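Local coordinates for clavulanic acid biosynthesis oligopeptide binding protein 2 (Streptomyces clavuligerus, PDB 2WOP) that probably binds peptides for transport as an extracellular solute-binding protein of clavulanic acid biosynthesis, with an arginine bound in this crystal, at residues Gly447-Asp452 and Trp480-Leu485. Sequence-based numbering, arbitrary orientation.
Sequences GLLVTD and WNLPEL. With ARG (arginine), chain B.
W480 turns the edge of its indole to the backbone of D452. The D452 carbonyl O lies near the ring plane, 3.1 Å from CH2 of W480, so the rim carbons CZ3 and CH2 meet an oxygen at short range. OG1 of T451 approaches the same ring obliquely, 3.8 Å from CZ3 of W480. The methyl of T451 goes to L482 instead: CG2 of T451 and CD1 of L482 meet tip to tip at 3.8 Å. With OG1 anti to the backbone N (chi1 -164°), the T451 hydroxyl points to the indole side and CG2 toward L482. L482 CD1 also lies 3.9 Å from CD1 of L449, the two leucines crossing at a slant. No hydrogen bond joins the two segments.

Behind these groups, residues 481-484 form a type I beta turn. N481 ties this turn to L485 twice: its OD1 accepts from L485 N at 2.9 Å, and its ND2 gives to L485 O at 3.0 Å. E484 adds a salt bridge to R442. Strand 303-309 lies beside both segments: L449 and T451 bond through their backbones to A308 and F306, and L482 packs on A308.

The indole carries the contact to the ligand. CZ2 of W480 is 3.5 Å from OXT of the bound arginine, and W453 and F431 meet the same ring. Replacing W480 by an alanine is likely to open a gap beside the arginine carboxylate, leaving the D452 carbonyl without the ring edge it meets and T451 without a packing partner. The contact thus joins a mixed-sheet strand to the loop before helix 488-499, at the arginine site of a family 5 solute-binding protein.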
ATOM      1  N   GLY A 447     -20.408 -12.594   9.587  1.00 10.62           N
ATOM      2  CA  GLY A 447     -20.730 -11.411  10.391  1.00 10.49           C
ATOM      3  C   GLY A 447     -19.459 -10.708  10.855  1.00  9.71           C
ATOM      4  O   GLY A 447     -19.479  -9.512  11.138  1.00 10.57           O
ATOM      5  N   LEU A 448     -18.363 -11.469  10.954  1.00  9.39           N
ATOM      6  CA  LEU A 448     -17.023 -10.921  11.217  1.00  9.73           C
ATOM      7  C   LEU A 448     -16.038 -11.397  10.157  1.00  9.63           C
ATOM      8  O   LEU A 448     -16.153 -12.523   9.670  1.00  9.74           O
ATOM      9  CB  LEU A 448     -16.495 -11.324  12.598  1.00  9.98           C
ATOM     10  CG  LEU A 448     -17.436 -11.165  13.796  1.00 11.20           C
ATOM     11  CD1 LEU A 448     -18.020 -12.541  14.159  1.00 15.04           C
ATOM     12  CD2 LEU A 448     -16.728 -10.557  14.985  1.00 13.12           C
ATOM     13  N   LEU A 449     -15.054 -10.556   9.846  1.00  9.16           N
ATOM     14  CA  LEU A 449     -14.042 -10.868   8.825  1.00  9.94           C
ATOM     15  C   LEU A 449     -12.693 -10.395   9.328  1.00 10.45           C
ATOM     16  O   LEU A 449     -12.561  -9.252   9.790  1.00 10.90           O
ATOM     17  CB  LEU A 449     -14.362 -10.168   7.494  1.00 10.06           C
ATOM     18  CG  LEU A 449     -15.589 -10.646   6.690  1.00 10.02           C
ATOM     19  CD1 LEU A 449     -15.923  -9.659   5.574  1.00 10.61           C
ATOM     20  CD2 LEU A 449     -15.313 -12.037   6.098  1.00 11.26           C
ATOM     21  N   VAL A 450     -11.692 -11.272   9.234  1.00 10.56           N
ATOM     22  CA  VAL A 450     -10.335 -10.894   9.607  1.00 11.26           C
ATOM     23  C   VAL A 450      -9.616 -10.448   8.346  1.00 11.46           C
ATOM     24  O   VAL A 450      -9.645 -11.144   7.326  1.00 11.54           O
ATOM     25  CB  VAL A 450      -9.580 -12.068  10.263  1.00 11.56           C
ATOM     26  CG1 VAL A 450      -8.112 -11.683  10.562  1.00 12.31           C
ATOM     27  CG2 VAL A 450     -10.276 -12.493  11.544  1.00 12.16           C
ATOM     28  N   THR A 451      -8.967  -9.287   8.392  1.00 11.85           N
ATOM     29  CA  THR A 451      -8.201  -8.871   7.227  1.00 12.40           C
ATOM     30  C   THR A 451      -7.098  -7.892   7.602  1.00 12.33           C
ATOM     31  O   THR A 451      -6.943  -7.518   8.779  1.00 11.44           O
ATOM     32  CB  THR A 451      -9.130  -8.321   6.095  1.00 12.40           C
ATOM     33  OG1 THR A 451      -8.418  -8.272   4.849  1.00 15.76           O
ATOM     34  CG2 THR A 451      -9.637  -6.912   6.448  1.00 13.74           C
ATOM     35  N   ASP A 452      -6.320  -7.496   6.606  1.00 12.64           N
ATOM     36  CA  ASP A 452      -5.366  -6.407   6.778  1.00 13.09           C
ATOM     37  C   ASP A 452      -5.418  -5.504   5.555  1.00 12.90           C
ATOM     38  O   ASP A 452      -5.996  -5.879   4.542  1.00 14.06           O
ATOM     39  CB  ASP A 452      -3.958  -6.915   7.091  1.00 14.05           C
ATOM     40  CG  ASP A 452      -3.380  -7.811   6.010  1.00 16.68           C
ATOM     41  OD1 ASP A 452      -4.032  -8.077   4.979  1.00 19.00           O
ATOM     42  OD2 ASP A 452      -2.242  -8.285   6.223  1.00 23.83           O
ATOM     43  N   TRP A 480     -13.158  -3.292  -0.342  1.00 13.20           N
ATOM     44  CA  TRP A 480     -12.433  -3.021   0.889  1.00 13.20           C
ATOM     45  C   TRP A 480     -13.284  -2.383   1.972  1.00 12.52           C
ATOM     46  O   TRP A 480     -12.843  -2.270   3.122  1.00 12.41           O
ATOM     47  CB  TRP A 480     -11.198  -2.174   0.598  1.00 14.22           C
ATOM     48  CG  TRP A 480     -10.109  -3.041   0.123  1.00 16.20           C
ATOM     49  CD1 TRP A 480      -9.677  -3.207  -1.160  1.00 17.10           C
ATOM     50  CD2 TRP A 480      -9.349  -3.930   0.929  1.00 15.63           C
ATOM     51  NE1 TRP A 480      -8.669  -4.149  -1.197  1.00 17.43           N
ATOM     52  CE2 TRP A 480      -8.445  -4.598   0.078  1.00 16.46           C
ATOM     53  CE3 TRP A 480      -9.330  -4.214   2.305  1.00 15.76           C
ATOM     54  CZ2 TRP A 480      -7.525  -5.537   0.555  1.00 16.70           C
ATOM     55  CZ3 TRP A 480      -8.425  -5.147   2.771  1.00 16.16           C
ATOM     56  CH2 TRP A 480      -7.534  -5.794   1.898  1.00 17.37           C
ATOM     57  N   ASN A 481     -14.495  -1.974   1.615  1.00 11.04           N
ATOM     58  CA  ASN A 481     -15.440  -1.449   2.604  1.00 11.28           C
ATOM     59  C   ASN A 481     -16.295  -2.639   3.049  1.00 10.99           C
ATOM     60  O   ASN A 481     -17.444  -2.829   2.604  1.00 11.45           O
ATOM     61  CB  ASN A 481     -16.275  -0.302   1.999  1.00 10.30           C
ATOM     62  CG  ASN A 481     -17.278   0.307   2.990  1.00 11.35           C
ATOM     63  OD1 ASN A 481     -17.606  -0.287   4.015  1.00 10.60           O
ATOM     64  ND2 ASN A 481     -17.790   1.499   2.650  1.00 11.27           N
ATOM     65  N   LEU A 482     -15.712  -3.466   3.911  1.00 10.88           N
ATOM     66  CA  LEU A 482     -16.344  -4.746   4.249  1.00 10.94           C
ATOM     67  C   LEU A 482     -17.699  -4.626   4.972  1.00 10.65           C
ATOM     68  O   LEU A 482     -18.629  -5.381   4.661  1.00 10.62           O
ATOM     69  CB  LEU A 482     -15.369  -5.678   5.005  1.00 11.32           C
ATOM     70  CG  LEU A 482     -14.027  -5.960   4.304  1.00 12.26           C
ATOM     71  CD1 LEU A 482     -13.162  -6.894   5.157  1.00 13.97           C
ATOM     72  CD2 LEU A 482     -14.160  -6.487   2.880  1.00 13.95           C
ATOM     73  N   PRO A 483     -17.821  -3.692   5.929  1.00 10.38           N
ATOM     74  CA  PRO A 483     -19.144  -3.470   6.523  1.00 10.61           C
ATOM     75  C   PRO A 483     -20.144  -2.862   5.537  1.00 10.08           C
ATOM     76  O   PRO A 483     -21.321  -2.758   5.866  1.00 10.25           O
ATOM     77  CB  PRO A 483     -18.864  -2.472   7.660  1.00 10.33           C
ATOM     78  CG  PRO A 483     -17.351  -2.633   7.956  1.00 10.11           C
ATOM     79  CD  PRO A 483     -16.785  -2.849   6.573  1.00 10.30           C
ATOM     80  N   GLU A 484     -19.679  -2.443   4.365  1.00 10.47           N
ATOM     81  CA  GLU A 484     -20.520  -1.699   3.403  1.00 11.33           C
ATOM     82  C   GLU A 484     -21.175  -0.489   4.091  1.00 11.80           C
ATOM     83  O   GLU A 484     -22.383  -0.220   3.972  1.00 11.47           O
ATOM     84  CB  GLU A 484     -21.545  -2.625   2.721  1.00 11.08           C
ATOM     85  CG  GLU A 484     -20.895  -3.797   1.984  1.00 12.12           C
ATOM     86  CD  GLU A 484     -21.904  -4.796   1.435  1.00 12.95           C
ATOM     87  OE1 GLU A 484     -23.070  -4.397   1.152  1.00 15.31           O
ATOM     88  OE2 GLU A 484     -21.532  -5.986   1.284  1.00 13.64           O
ATOM     89  N   LEU A 485     -20.349   0.243   4.834  1.00 11.59           N
ATOM     90  CA  LEU A 485     -20.806   1.429   5.536  1.00 12.16           C
ATOM     91  C   LEU A 485     -21.128   2.472   4.487  1.00 13.35           C
ATOM     92  O   LEU A 485     -20.327   2.715   3.579  1.00 12.43           O
ATOM     93  CB  LEU A 485     -19.717   1.956   6.471  1.00 12.17           C
ATOM     94  CG  LEU A 485     -20.123   3.152   7.348  1.00 12.16           C
ATOM     95  CD1 LEU A 485     -21.153   2.729   8.391  1.00 13.31           C
ATOM     96  CD2 LEU A 485     -18.907   3.834   8.015  1.00 11.95           C
TER
HETATM   97  N   ARG B 563      -4.363  -1.580  -0.770  1.00 19.41           N
HETATM   98  CA  ARG B 563      -4.089  -2.946  -1.284  1.00 20.52           C
HETATM   99  C   ARG B 563      -4.160  -3.980  -0.163  1.00 20.23           C
HETATM  100  O   ARG B 563      -4.147  -3.670   1.041  1.00 19.05           O
HETATM  101  CB  ARG B 563      -2.713  -2.989  -1.941  1.00 20.64           C
HETATM  102  CG  ARG B 563      -1.590  -2.569  -0.985  1.00 20.94           C
HETATM  103  CD  ARG B 563      -0.238  -2.964  -1.529  1.00 21.49           C
HETATM  104  NE  ARG B 563       0.067  -2.344  -2.823  1.00 23.33           N
HETATM  105  CZ  ARG B 563       0.337  -1.048  -3.000  1.00 22.83           C
HETATM  106  NH1 ARG B 563       0.323  -0.201  -1.969  1.00 21.85           N
HETATM  107  NH2 ARG B 563       0.627  -0.597  -4.211  1.00 24.45           N
HETATM  108  OXT ARG B 563      -4.197  -5.164  -0.472  1.00 20.95           O